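Local structure of NikO protein (Streptomyces tendae, 4FQD) at residues E67-A72 and F85-S90. The protein is a MurA-related enolpyruvyl transferase of nikkomycin biosynthesis that probably transfers the enolpyruvyl group of phosphoenolpyruvate to a uridine nucleotide such as UMP. The protein carries 4 engineered substitutions. Residues are numbered along the deposited sequence; the frame is centred on the assembly and turned at random.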
ATOM      1  N   GLU A  67     -21.682 -19.285 -28.867  1.00 20.88           N
ATOM      2  CA  GLU A  67     -21.393 -20.473 -29.659  1.00 23.09           C
ATOM      3  C   GLU A  67     -21.382 -21.723 -28.786  1.00 22.05           C
ATOM      4  O   GLU A  67     -21.843 -22.783 -29.205  1.00 23.30           O
ATOM      5  CB  GLU A  67     -20.057 -20.323 -30.394  1.00 25.94           C
ATOM      6  CG  GLU A  67     -20.062 -19.256 -31.479  1.00 30.58           C
ATOM      7  CD  GLU A  67     -18.691 -19.036 -32.090  1.00 44.01           C
ATOM      8  OE1 GLU A  67     -17.743 -19.749 -31.697  1.00 42.95           O
ATOM      9  OE2 GLU A  67     -18.560 -18.150 -32.960  1.00 46.14           O
ATOM     10  N   ILE A  68     -20.856 -21.590 -27.572  1.00 23.20           N
ATOM     11  CA  ILE A  68     -20.814 -22.702 -26.626  1.00 23.45           C
ATOM     12  C   ILE A  68     -22.223 -23.192 -26.292  1.00 22.58           C
ATOM     13  O   ILE A  68     -22.478 -24.396 -26.247  1.00 21.86           O
ATOM     14  CB  ILE A  68     -20.072 -22.313 -25.327  1.00 22.50           C
ATOM     15  CG1 ILE A  68     -18.576 -22.136 -25.601  1.00 25.19           C
ATOM     16  CG2 ILE A  68     -20.283 -23.363 -24.247  1.00 15.67           C
ATOM     17  CD1 ILE A  68     -17.778 -21.707 -24.386  1.00 20.00           C
ATOM     18  N   PHE A  69     -23.134 -22.249 -26.072  1.00 23.25           N
ATOM     19  CA  PHE A  69     -24.525 -22.576 -25.775  1.00 23.09           C
ATOM     20  C   PHE A  69     -25.180 -23.365 -26.906  1.00 25.94           C
ATOM     21  O   PHE A  69     -25.762 -24.426 -26.678  1.00 26.35           O
ATOM     22  CB  PHE A  69     -25.324 -21.301 -25.492  1.00 18.85           C
ATOM     23  CG  PHE A  69     -25.424 -20.956 -24.034  1.00 18.46           C
ATOM     24  CD1 PHE A  69     -24.286 -20.695 -23.289  1.00 18.82           C
ATOM     25  CD2 PHE A  69     -26.659 -20.882 -23.411  1.00 15.84           C
ATOM     26  CE1 PHE A  69     -24.378 -20.377 -21.947  1.00 15.48           C
ATOM     27  CE2 PHE A  69     -26.757 -20.564 -22.069  1.00 16.00           C
ATOM     28  CZ  PHE A  69     -25.614 -20.310 -21.335  1.00 16.84           C
ATOM     29  N   ARG A  70     -25.077 -22.846 -28.125  1.00 26.90           N
ATOM     30  CA  ARG A  70     -25.682 -23.492 -29.286  1.00 22.57           C
ATOM     31  C   ARG A  70     -25.035 -24.839 -29.597  1.00 24.04           C
ATOM     32  O   ARG A  70     -25.697 -25.753 -30.089  1.00 24.49           O
ATOM     33  CB  ARG A  70     -25.613 -22.576 -30.510  1.00 19.09           C
ATOM     34  CG  ARG A  70     -26.454 -21.315 -30.392  1.00 22.92           C
ATOM     35  CD  ARG A  70     -26.429 -20.514 -31.684  1.00 26.99           C
ATOM     36  NE  ARG A  70     -25.080 -20.078 -32.033  1.00 28.97           N
ATOM     37  CZ  ARG A  70     -24.563 -18.905 -31.687  1.00 28.87           C
ATOM     38  NH1 ARG A  70     -25.284 -18.042 -30.982  1.00 24.59           N
ATOM     39  NH2 ARG A  70     -23.326 -18.591 -32.047  1.00 25.28           N
ATOM     40  N   ALA A  71     -23.743 -24.958 -29.305  1.00 21.06           N
ATOM     41  CA  ALA A  71     -23.016 -26.198 -29.554  1.00 23.23           C
ATOM     42  C   ALA A  71     -23.464 -27.302 -28.602  1.00 33.20           C
ATOM     43  O   ALA A  71     -23.308 -28.488 -28.896  1.00 30.44           O
ATOM     44  CB  ALA A  71     -21.516 -25.968 -29.436  1.00 19.62           C
ATOM     45  N   ALA A  72     -24.020 -26.906 -27.460  1.00 24.65           N
ATOM     46  CA  ALA A  72     -24.487 -27.864 -26.464  1.00 20.95           C
ATOM     47  C   ALA A  72     -25.985 -28.109 -26.595  1.00 24.69           C
ATOM     48  O   ALA A  72     -26.602 -28.725 -25.726  1.00 26.06           O
ATOM     49  CB  ALA A  72     -24.145 -27.381 -25.062  1.00 22.43           C
ATOM     50  N   PHE A  85     -28.304  -9.824 -25.259  1.00 19.59           N
ATOM     51  CA  PHE A  85     -27.909 -11.224 -25.315  1.00 16.37           C
ATOM     52  C   PHE A  85     -28.965 -12.085 -24.635  1.00 19.03           C
ATOM     53  O   PHE A  85     -29.196 -11.962 -23.433  1.00 19.87           O
ATOM     54  CB  PHE A  85     -26.562 -11.422 -24.619  1.00 19.24           C
ATOM     55  CG  PHE A  85     -25.880 -12.717 -24.964  1.00 16.48           C
ATOM     56  CD1 PHE A  85     -26.212 -13.407 -26.118  1.00 19.51           C
ATOM     57  CD2 PHE A  85     -24.910 -13.244 -24.129  1.00 10.74           C
ATOM     58  CE1 PHE A  85     -25.585 -14.598 -26.436  1.00 22.64           C
ATOM     59  CE2 PHE A  85     -24.279 -14.436 -24.439  1.00 14.79           C
ATOM     60  CZ  PHE A  85     -24.616 -15.113 -25.594  1.00 19.78           C
ATOM     61  N   THR A  86     -29.606 -12.955 -25.408  1.00 21.59           N
ATOM     62  CA  THR A  86     -30.622 -13.848 -24.863  1.00 18.19           C
ATOM     63  C   THR A  86     -30.164 -15.303 -24.902  1.00 21.78           C
ATOM     64  O   THR A  86     -29.906 -15.854 -25.971  1.00 21.79           O
ATOM     65  CB  THR A  86     -31.957 -13.717 -25.616  1.00 20.05           C
ATOM     66  OG1 THR A  86     -32.437 -12.370 -25.511  1.00 25.41           O
ATOM     67  CG2 THR A  86     -32.992 -14.664 -25.028  1.00 23.24           C
ATOM     68  N   VAL A  87     -30.062 -15.915 -23.727  1.00 21.38           N
ATOM     69  CA  VAL A  87     -29.633 -17.304 -23.619  1.00 15.45           C
ATOM     70  C   VAL A  87     -30.688 -18.152 -22.915  1.00 21.32           C
ATOM     71  O   VAL A  87     -31.527 -17.632 -22.180  1.00 20.25           O
ATOM     72  CB  VAL A  87     -28.303 -17.425 -22.851  1.00 15.61           C
ATOM     73  CG1 VAL A  87     -27.177 -16.743 -23.617  1.00 16.18           C
ATOM     74  CG2 VAL A  87     -28.443 -16.836 -21.456  1.00 13.60           C
ATOM     75  N   ASP A  88     -30.642 -19.460 -23.152  1.00 20.27           N
ATOM     76  CA  ASP A  88     -31.565 -20.393 -22.515  1.00 16.40           C
ATOM     77  C   ASP A  88     -30.937 -21.782 -22.466  1.00 23.95           C
ATOM     78  O   ASP A  88     -30.688 -22.399 -23.502  1.00 23.36           O
ATOM     79  CB  ASP A  88     -32.893 -20.441 -23.273  1.00 20.14           C
ATOM     80  CG  ASP A  88     -34.018 -21.044 -22.447  1.00 26.78           C
ATOM     81  OD1 ASP A  88     -33.728 -21.719 -21.436  1.00 32.00           O
ATOM     82  OD2 ASP A  88     -35.196 -20.843 -22.810  1.00 28.54           O
ATOM     83  N   ALA A  89     -30.685 -22.270 -21.256  1.00 23.29           N
ATOM     84  CA  ALA A  89     -30.015 -23.553 -21.075  1.00 23.25           C
ATOM     85  C   ALA A  89     -31.001 -24.686 -20.810  1.00 23.03           C
ATOM     86  O   ALA A  89     -30.632 -25.718 -20.252  1.00 29.59           O
ATOM     87  CB  ALA A  89     -28.998 -23.461 -19.946  1.00 16.70           C
ATOM     88  N   SER A  90     -32.252 -24.493 -21.216  1.00 18.18           N
ATOM     89  CA  SER A  90     -33.292 -25.494 -20.998  1.00 22.05           C
ATOM     90  C   SER A  90     -32.992 -26.801 -21.727  1.00 24.31           C
ATOM     91  O   SER A  90     -33.066 -27.879 -21.138  1.00 24.43           O
ATOM     92  CB  SER A  90     -34.655 -24.957 -21.443  1.00 25.66           C
ATOM     93  OG  SER A  90     -34.981 -23.761 -20.760  1.00 29.82           O
TER
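Phe69 reaches from the last turns of helix 60-71 to strand 84-88 and meets Val87 there at about a right angle. The CE2 corner of the ring makes the touch, 3.6 Å from Val87 CB, with the neighbouring CD2 at 3.9 Å from the same atom. Val87 CG1 lies over one face of the phenyl ring, displaced toward its rim, 4.1 Å above the plane. The valine's first torsion puts CG1 anti to the carbonyl carbon (chi1 -64°), and from there this methyl also covers one face of the Phe85 ring, again off-centre, so a single branch serves two aromatic rings. Two residues on, Ala89 CB comes obliquely to the Phe69 ring, 4.2 Å from CE2. No hydrogen bond joins the two segments; the contact is apolar and buried. It belongs to the inverse beta/alpha barrel of the EPSP synthase family, at a place where helices 34-44 and 60-71 pack against the mixed sheet containing strands 75-79, 84-88 and 50-54. Val41 and Ala76 touch Phe69 too, and Trp92 meets its ring edge-to-face. An alanine in place of Phe69 would take away the whole ring, which would probably leave a gap between helix and strand, with Val87 CB losing its contact and Trp92 its edge-to-face partner. The CB of Asp88 points away from the helix, and its carboxylate forms an Asx turn with Ser90: Ser90 N donates to Asp88 OD1 over 3.1 Å, approaching from 45° out of the carboxylate plane.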